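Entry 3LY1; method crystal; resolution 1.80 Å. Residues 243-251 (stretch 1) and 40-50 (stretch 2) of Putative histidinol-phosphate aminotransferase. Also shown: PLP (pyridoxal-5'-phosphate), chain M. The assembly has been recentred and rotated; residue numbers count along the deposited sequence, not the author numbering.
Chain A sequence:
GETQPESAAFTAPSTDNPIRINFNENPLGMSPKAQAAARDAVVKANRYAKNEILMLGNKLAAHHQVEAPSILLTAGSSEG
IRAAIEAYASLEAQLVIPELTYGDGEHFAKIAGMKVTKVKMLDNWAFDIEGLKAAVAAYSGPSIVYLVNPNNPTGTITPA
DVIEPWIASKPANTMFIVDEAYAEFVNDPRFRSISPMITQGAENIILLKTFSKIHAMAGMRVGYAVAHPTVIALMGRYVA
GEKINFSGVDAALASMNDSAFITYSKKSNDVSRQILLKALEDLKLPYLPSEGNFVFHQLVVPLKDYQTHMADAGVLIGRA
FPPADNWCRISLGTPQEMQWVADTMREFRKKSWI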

# COMPACT_ATOMS: atom_id res chain seq x y z
N LYS A 243 -5.02 4.20 3.45
CA LYS A 243 -3.93 5.09 3.85
C LYS A 243 -3.04 5.31 2.62
O LYS A 243 -1.86 4.95 2.60
CB LYS A 243 -3.13 4.49 5.00
CG LYS A 243 -3.97 4.19 6.25
CD LYS A 243 -3.14 3.62 7.35
CE LYS A 243 -3.96 3.39 8.62
NZ LYS A 243 -3.13 2.97 9.75
N ILE A 244 -3.66 5.89 1.60
CA ILE A 244 -3.04 6.15 0.31
C ILE A 244 -2.08 7.31 0.49
O ILE A 244 -2.27 8.17 1.35
CB ILE A 244 -4.15 6.45 -0.76
CG1 ILE A 244 -5.17 5.29 -0.80
CG2 ILE A 244 -3.60 6.55 -2.15
CD1 ILE A 244 -4.51 3.92 -1.10
N ASN A 245 -1.04 7.35 -0.32
CA ASN A 245 -0.03 8.38 -0.21
C ASN A 245 -0.57 9.75 -0.66
O ASN A 245 -1.46 9.83 -1.51
CB ASN A 245 1.26 7.96 -0.91
CG ASN A 245 1.29 8.31 -2.36
OD1 ASN A 245 1.62 9.44 -2.74
ND2 ASN A 245 0.96 7.35 -3.18
N PHE A 246 -0.07 10.80 -0.02
CA PHE A 246 -0.59 12.16 -0.21
C PHE A 246 -0.50 12.65 -1.65
O PHE A 246 -1.44 13.20 -2.18
CB PHE A 246 0.14 13.15 0.70
CG PHE A 246 -0.75 14.13 1.38
CD1 PHE A 246 -1.65 14.91 0.66
CD2 PHE A 246 -0.63 14.36 2.74
CE1 PHE A 246 -2.44 15.83 1.29
CE2 PHE A 246 -1.41 15.29 3.38
CZ PHE A 246 -2.33 16.01 2.67
N SER A 247 0.63 12.43 -2.31
CA SER A 247 0.77 12.90 -3.69
C SER A 247 -0.19 12.15 -4.60
O SER A 247 -0.81 12.75 -5.45
CB SER A 247 2.21 12.74 -4.20
OG SER A 247 3.08 13.51 -3.41
N GLY A 248 -0.31 10.85 -4.41
CA GLY A 248 -1.24 10.06 -5.17
C GLY A 248 -2.70 10.45 -4.98
O GLY A 248 -3.43 10.54 -5.97
N VAL A 249 -3.10 10.71 -3.73
CA VAL A 249 -4.48 11.10 -3.44
C VAL A 249 -4.80 12.45 -4.11
O VAL A 249 -5.82 12.60 -4.78
CB VAL A 249 -4.75 11.20 -1.92
CG1 VAL A 249 -6.08 11.88 -1.67
CG2 VAL A 249 -4.69 9.81 -1.27
N ASP A 250 -3.92 13.42 -3.95
CA ASP A 250 -4.14 14.74 -4.56
C ASP A 250 -4.00 14.68 -6.10
O ASP A 250 -4.68 15.42 -6.83
CB ASP A 250 -3.18 15.79 -3.99
CG ASP A 250 -3.61 16.34 -2.61
OD1 ASP A 250 -4.67 15.94 -2.07
OD2 ASP A 250 -2.89 17.22 -2.09
N ALA A 251 -3.12 13.81 -6.61
CA ALA A 251 -3.05 13.65 -8.07
C ALA A 251 -4.32 13.00 -8.58
O ALA A 251 -4.83 13.39 -9.62
CB ALA A 251 -1.82 12.92 -8.48
N1 PLP M . 3.39 1.40 14.77
C2 PLP M . 3.16 2.31 15.77
C2A PLP M . 3.66 2.02 17.15
C3 PLP M . 2.48 3.47 15.45
O3 PLP M . 2.24 4.38 16.41
C4 PLP M . 2.02 3.71 14.13
C4A PLP M . 1.05 4.83 13.92
O4A PLP M . 1.53 5.80 13.34
C5 PLP M . 2.26 2.77 13.14
C6 PLP M . 2.95 1.62 13.49
C5A PLP M . 1.80 2.89 11.69
O4P PLP M . 2.52 3.91 10.99
P PLP M . 2.81 3.87 9.44
O1P PLP M . 1.86 3.01 8.62
O2P PLP M . 4.25 3.50 9.33
O3P PLP M . 2.74 5.30 8.96
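Stretch 2 (40-50) DAVVKANRYAK

Stretch 2 lies against one side of the start of the helix that begins at F246, burying 481 Å² in total. Residues 41-44 have helical backbone angles, a type I turn from K44 to R47 reverses the chain, closed by R47 N to K44 O (3.1 Å), and an extended segment through R47 and Y48 leads to A49, the N-cap of the next helix. The F246 ring fills the resulting pocket. A49 CB lies over one face, 3.6 Å from F246 CG, and K44 CB over the opposite face, 4.1 Å from the ring centroid; R47 O meets the ring edge at 3.4 Å from F246 CD2. A41 CB packs 3.6 Å from S247 CA, where the backbones run close.

The single direct hydrogen bond between the stretches is charged: K44 NZ donates to D250 OD2 at 2.8 Å, a salt bridge beside the ring. Water 1 supplies a second polar link, accepting from A49 N (2.9 Å) and donating to I244 O (2.8 Å), so both backbone groups are satisfied. Within stretch 1, N245 OD1 caps the helix by accepting from G248 N at 2.9 Å, and F246 O accepts from D250 N at 3.1 Å while also touching A41 CB. Y48 turns its CB away from the helix, and its OH donates to PLP O3P at 2.8 Å.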

# COMPACT_ATOMS: atom_id res chain seq x y z
N ASP A 40 2.77 19.57 -5.13
CA ASP A 40 2.32 20.41 -4.03
C ASP A 40 1.98 19.61 -2.74
O ASP A 40 2.00 20.17 -1.64
CB ASP A 40 1.10 21.21 -4.46
CG ASP A 40 1.43 22.33 -5.50
OD1 ASP A 40 2.61 22.51 -5.89
OD2 ASP A 40 0.48 23.04 -5.91
N ALA A 41 1.65 18.32 -2.88
CA ALA A 41 1.37 17.48 -1.71
C ALA A 41 2.62 17.19 -0.89
O ALA A 41 2.48 16.82 0.29
CB ALA A 41 0.71 16.12 -2.13
N VAL A 42 3.81 17.30 -1.48
CA VAL A 42 5.03 16.82 -0.78
C VAL A 42 5.32 17.57 0.53
O VAL A 42 5.64 16.95 1.55
CB VAL A 42 6.28 16.80 -1.69
CG1 VAL A 42 7.57 16.51 -0.89
CG2 VAL A 42 6.08 15.80 -2.86
N VAL A 43 5.13 18.89 0.52
CA VAL A 43 5.27 19.70 1.73
C VAL A 43 4.23 19.31 2.80
O VAL A 43 4.48 19.49 4.00
CB VAL A 43 5.22 21.23 1.44
CG1 VAL A 43 3.83 21.68 1.02
CG2 VAL A 43 5.73 22.03 2.66
N LYS A 44 3.10 18.75 2.38
CA LYS A 44 2.03 18.40 3.30
C LYS A 44 2.22 16.99 3.85
O LYS A 44 1.56 16.65 4.80
CB LYS A 44 0.66 18.49 2.62
CG LYS A 44 0.26 19.92 2.15
CD LYS A 44 -1.22 19.99 1.67
CE LYS A 44 -1.47 19.20 0.39
NZ LYS A 44 -2.92 19.08 -0.05
N ALA A 45 3.13 16.21 3.26
CA ALA A 45 3.19 14.75 3.47
C ALA A 45 3.99 14.30 4.67
O ALA A 45 4.31 13.10 4.80
CB ALA A 45 3.69 14.03 2.16
N ASN A 46 4.35 15.24 5.56
CA ASN A 46 4.69 14.90 6.93
C ASN A 46 3.46 14.43 7.69
O ASN A 46 3.59 13.79 8.73
CB ASN A 46 5.42 16.01 7.69
CG ASN A 46 4.69 17.33 7.70
OD1 ASN A 46 4.33 17.85 6.64
ND2 ASN A 46 4.50 17.90 8.88
N ARG A 47 2.28 14.73 7.16
CA ARG A 47 1.01 14.34 7.76
C ARG A 47 0.31 13.30 6.89
O ARG A 47 0.56 13.19 5.71
CB ARG A 47 0.15 15.57 8.03
CG ARG A 47 0.79 16.42 9.10
CD ARG A 47 -0.07 17.47 9.66
NE ARG A 47 0.69 18.49 10.38
CZ ARG A 47 1.11 18.40 11.65
NH1 ARG A 47 0.84 17.32 12.39
NH2 ARG A 47 1.79 19.40 12.18
N TYR A 48 -0.52 12.48 7.52
CA TYR A 48 -1.37 11.54 6.84
C TYR A 48 -2.46 12.29 6.11
O TYR A 48 -3.00 13.30 6.63
CB TYR A 48 -2.01 10.57 7.84
CG TYR A 48 -1.02 9.70 8.62
CD1 TYR A 48 -0.43 8.60 8.02
CD2 TYR A 48 -0.68 9.98 9.95
CE1 TYR A 48 0.45 7.84 8.68
CE2 TYR A 48 0.23 9.18 10.63
CZ TYR A 48 0.79 8.11 10.00
OH TYR A 48 1.71 7.29 10.64
N ALA A 49 -2.80 11.79 4.92
CA ALA A 49 -3.80 12.41 4.06
C ALA A 49 -5.21 11.98 4.43
O ALA A 49 -6.01 11.65 3.53
CB ALA A 49 -3.51 12.06 2.57
N LYS A 50 -5.56 12.07 5.71
CA LYS A 50 -6.84 11.54 6.21
C LYS A 50 -8.10 12.14 5.59
O LYS A 50 -8.90 11.40 4.99
CB LYS A 50 -6.89 11.67 7.74
CG LYS A 50 -5.99 10.62 8.40
CD LYS A 50 -5.83 10.88 9.90
CE LYS A 50 -4.98 9.81 10.63
NZ LYS A 50 -5.75 8.59 10.90
O HOH W 1 -1.96 9.16 3.98